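Local coordinates for putative transcriptional coactivator P15 (Enterobacteria phage t5, PDB 4BG7), which is a phage homolog of the eukaryotic transcription coactivator PC4, is implicated in recombination-dependent DNA replication and probably binds DNA, at the interface of chains A and B. Sequence-based numbering; all coordinates share one arbitrary frame. Chains: chain A/B, Putative transcriptional coactivator P15.

The interface of chains A and B. Residues chain A 18-21, 30, 77, 97; chain B 61, 69-73, 75-77.
This patch belongs to the two-fold symmetric interface of the deposited pair, probably the dimer usual for PC4-family proteins. Helix 67-83 of chain B packs against strands 16-23 and 26-35 of chain A, with A:Leu97 of helix 87-98 on another side.

B:Gln72 makes the polar link. Its CG lies anti to the backbone N (chi1 -172°), then the chain bends at chi2 (60°). This turns the amide toward the backbone of strand 16-23. B:Gln72 NE2 donates to the backbone O of A:Ile19 at 3.0 Å, on a lone pair in the carbonyl plane. The bond is moderately bent, 141° at the hydrogen. The acceptor lies near the amide plane, which helps fix the rotation of that group.

Most of the other contacts are apolar. The small B:Ala76 probably allows the close approach of strand 16-23. B:Ala76 CB meets A:Leu20 CD2 at 3.6 Å. B:Ala76 CB also lies 3.7 Å from A:Ile18 CG2. A:Leu30 presses CD2 against the helix backbone, 3.6 Å from B:Phe77 CA. A:Leu97 crosses B:Gln72 at about a right angle, and its CD1 lies 3.4 Å from B:Gln72 CA. Its CB lies over a face of the B:Tyr75 ring, at the CG end.

Aromatic groups make further contacts. A:Trp21, in the crowded position between backbone N and carbonyl carbon, reaches the start of the helix with CZ3, 3.4 Å from B:Thr69 O. A:Leu20 CB lies over one indole face and B:Thr69 CG2 over the opposite one, both toward the rim. B:Phe61 crosses the indole, with CE2 3.8 Å from A:Trp21 CZ2. A:Phe77, from helix 67-83 of chain A, points its ring tip at the chain B helix: B:Thr70 O lies in plane at the edge, 3.5 Å from CZ.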
loop_
_atom_site.group_PDB
_atom_site.type_symbol
_atom_site.label_atom_id
_atom_site.label_comp_id
_atom_site.label_asym_id
_atom_site.label_seq_id
_atom_site.Cartn_x
_atom_site.Cartn_y
_atom_site.Cartn_z
ATOM N N ILE A 18 10.796 -0.515 3.425
ATOM C CA ILE A 18 11.225 0.579 2.494
ATOM C C ILE A 18 10.564 1.905 2.795
ATOM O O ILE A 18 9.318 2.027 2.859
ATOM C CB ILE A 18 11.018 0.197 0.973
ATOM C CG1 ILE A 18 11.727 -1.091 0.675
ATOM C CG2 ILE A 18 11.585 1.295 0.041
ATOM C CD1 ILE A 18 11.466 -1.643 -0.691
ATOM N N ILE A 19 11.378 2.937 3.030
ATOM C CA ILE A 19 10.833 4.225 3.283
ATOM C C ILE A 19 10.003 4.745 2.107
ATOM O O ILE A 19 10.424 4.653 0.984
ATOM C CB ILE A 19 11.916 5.276 3.671
ATOM C CG1 ILE A 19 12.680 4.848 4.943
ATOM C CG2 ILE A 19 11.205 6.587 3.937
ATOM C CD1 ILE A 19 14.153 5.284 5.073
ATOM N N LEU A 20 8.837 5.276 2.388
ATOM C CA LEU A 20 8.021 5.971 1.424
ATOM C C LEU A 20 8.221 7.486 1.634
ATOM O O LEU A 20 8.749 8.127 0.750
ATOM C CB LEU A 20 6.542 5.583 1.555
ATOM C CG LEU A 20 6.170 4.102 1.237
ATOM C CD1 LEU A 20 4.687 3.864 1.334
ATOM C CD2 LEU A 20 6.681 3.562 -0.087
ATOM N N TRP A 21 7.776 8.032 2.772
ATOM C CA TRP A 21 7.891 9.471 3.091
ATOM C C TRP A 21 7.675 9.759 4.584
ATOM O O TRP A 21 7.405 8.835 5.370
ATOM C CB TRP A 21 6.890 10.262 2.269
ATOM C CG TRP A 21 5.532 9.626 2.243
ATOM C CD1 TRP A 21 4.592 9.563 3.265
ATOM C CD2 TRP A 21 4.943 8.890 1.138
ATOM N NE1 TRP A 21 3.453 8.868 2.855
ATOM C CE2 TRP A 21 3.607 8.468 1.575
ATOM C CE3 TRP A 21 5.348 8.595 -0.143
ATOM C CZ2 TRP A 21 2.772 7.729 0.756
ATOM C CZ3 TRP A 21 4.479 7.876 -0.959
ATOM C CH2 TRP A 21 3.225 7.461 -0.515
ATOM N N LEU A 30 6.841 0.994 3.842
ATOM C CA LEU A 30 6.238 -0.168 3.206
ATOM C C LEU A 30 6.941 -1.392 3.707
ATOM O O LEU A 30 8.180 -1.561 3.533
ATOM C CB LEU A 30 6.374 -0.153 1.673
ATOM C CG LEU A 30 5.573 -1.219 0.909
ATOM C CD1 LEU A 30 4.112 -0.985 1.202
ATOM C CD2 LEU A 30 5.894 -1.028 -0.598
ATOM N N PHE A 77 -3.302 -0.671 -9.105
ATOM C CA PHE A 77 -2.456 0.517 -9.076
ATOM C C PHE A 77 -2.022 0.944 -10.497
ATOM O O PHE A 77 -2.120 2.136 -10.892
ATOM C CB PHE A 77 -1.263 0.225 -8.185
ATOM C CG PHE A 77 -0.328 1.407 -7.941
ATOM C CD1 PHE A 77 -0.796 2.655 -7.692
ATOM C CD2 PHE A 77 1.008 1.207 -7.895
ATOM C CE1 PHE A 77 0.069 3.701 -7.431
ATOM C CE2 PHE A 77 1.877 2.237 -7.581
ATOM C CZ PHE A 77 1.396 3.485 -7.386
ATOM N N LEU A 97 14.189 6.235 -9.193
ATOM C CA LEU A 97 14.235 6.081 -7.733
ATOM C C LEU A 97 15.108 4.874 -7.349
ATOM O O LEU A 97 15.767 4.908 -6.290
ATOM C CB LEU A 97 12.828 6.013 -7.114
ATOM C CG LEU A 97 11.998 7.320 -7.064
ATOM C CD1 LEU A 97 10.577 7.205 -6.470
ATOM C CD2 LEU A 97 12.746 8.456 -6.369
ATOM N N PHE B 61 -3.568 4.349 4.897
ATOM C CA PHE B 61 -2.751 5.556 4.705
ATOM C C PHE B 61 -3.209 6.278 3.453
ATOM O O PHE B 61 -3.757 5.663 2.531
ATOM C CB PHE B 61 -1.259 5.241 4.729
ATOM C CG PHE B 61 -0.685 4.587 3.480
ATOM C CD1 PHE B 61 -1.161 3.371 2.976
ATOM C CD2 PHE B 61 0.398 5.145 2.857
ATOM C CE1 PHE B 61 -0.565 2.774 1.877
ATOM C CE2 PHE B 61 0.961 4.555 1.736
ATOM C CZ PHE B 61 0.490 3.382 1.251
ATOM N N THR B 69 4.531 10.938 -5.259
ATOM C CA THR B 69 4.063 9.989 -4.232
ATOM C C THR B 69 3.845 8.596 -4.894
ATOM O O THR B 69 4.267 7.564 -4.360
ATOM C CB THR B 69 2.819 10.505 -3.454
ATOM O OG1 THR B 69 1.776 10.961 -4.338
ATOM C CG2 THR B 69 3.153 11.672 -2.454
ATOM N N THR B 70 3.260 8.601 -6.097
ATOM C CA THR B 70 2.923 7.351 -6.790
ATOM C C THR B 70 4.157 6.675 -7.255
ATOM O O THR B 70 4.254 5.480 -7.168
ATOM C CB THR B 70 2.002 7.580 -7.982
ATOM O OG1 THR B 70 2.619 8.496 -8.883
ATOM C CG2 THR B 70 0.574 8.053 -7.531
ATOM N N SER B 71 5.181 7.437 -7.663
ATOM C CA SER B 71 6.450 6.859 -8.106
ATOM C C SER B 71 7.279 6.207 -6.998
ATOM O O SER B 71 7.972 5.177 -7.226
ATOM C CB SER B 71 7.334 7.898 -8.761
ATOM O OG SER B 71 6.674 8.372 -9.935
ATOM N N GLN B 72 7.224 6.870 -5.842
ATOM C CA GLN B 72 7.835 6.360 -4.629
ATOM C C GLN B 72 7.208 4.996 -4.262
ATOM O O GLN B 72 7.925 4.031 -4.028
ATOM C CB GLN B 72 7.649 7.389 -3.503
ATOM C CG GLN B 72 8.402 7.068 -2.222
ATOM C CD GLN B 72 9.900 6.982 -2.405
ATOM O OE1 GLN B 72 10.443 7.664 -3.286
ATOM N NE2 GLN B 72 10.588 6.131 -1.581
ATOM N N LEU B 73 5.901 4.935 -4.247
ATOM C CA LEU B 73 5.202 3.716 -3.935
ATOM C C LEU B 73 5.443 2.619 -4.958
ATOM O O LEU B 73 5.744 1.436 -4.610
ATOM C CB LEU B 73 3.717 4.004 -3.767
ATOM C CG LEU B 73 2.827 2.778 -3.424
ATOM C CD1 LEU B 73 3.287 2.062 -2.130
ATOM C CD2 LEU B 73 1.373 3.232 -3.343
ATOM N N TYR B 75 8.109 2.223 -6.963
ATOM C CA TYR B 75 9.464 1.782 -6.720
ATOM C C TYR B 75 9.572 0.825 -5.493
ATOM O O TYR B 75 10.215 -0.202 -5.545
ATOM C CB TYR B 75 10.336 3.037 -6.448
ATOM C CG TYR B 75 11.499 2.762 -5.551
ATOM C CD1 TYR B 75 12.495 1.956 -5.989
ATOM C CD2 TYR B 75 11.566 3.277 -4.217
ATOM C CE1 TYR B 75 13.579 1.650 -5.187
ATOM C CE2 TYR B 75 12.665 2.959 -3.405
ATOM C CZ TYR B 75 13.658 2.143 -3.931
ATOM O OH TYR B 75 14.796 1.752 -3.254
ATOM N N ALA B 76 8.895 1.181 -4.417
ATOM C CA ALA B 76 9.095 0.423 -3.150
ATOM C C ALA B 76 8.416 -0.941 -3.318
ATOM O O ALA B 76 9.025 -1.969 -3.036
ATOM C CB ALA B 76 8.532 1.214 -2.011
ATOM N N PHE B 77 7.174 -0.920 -3.828
ATOM C CA PHE B 77 6.398 -2.124 -4.041
ATOM C C PHE B 77 7.159 -3.068 -4.974
ATOM O O PHE B 77 7.341 -4.242 -4.716
ATOM C CB PHE B 77 5.009 -1.751 -4.538
ATOM C CG PHE B 77 4.091 -2.923 -4.771
ATOM C CD1 PHE B 77 3.992 -3.965 -3.815
ATOM C CD2 PHE B 77 3.299 -2.991 -5.948
ATOM C CE1 PHE B 77 3.137 -5.044 -4.035
ATOM C CE2 PHE B 77 2.465 -4.086 -6.164
ATOM C CZ PHE B 77 2.382 -5.108 -5.198
#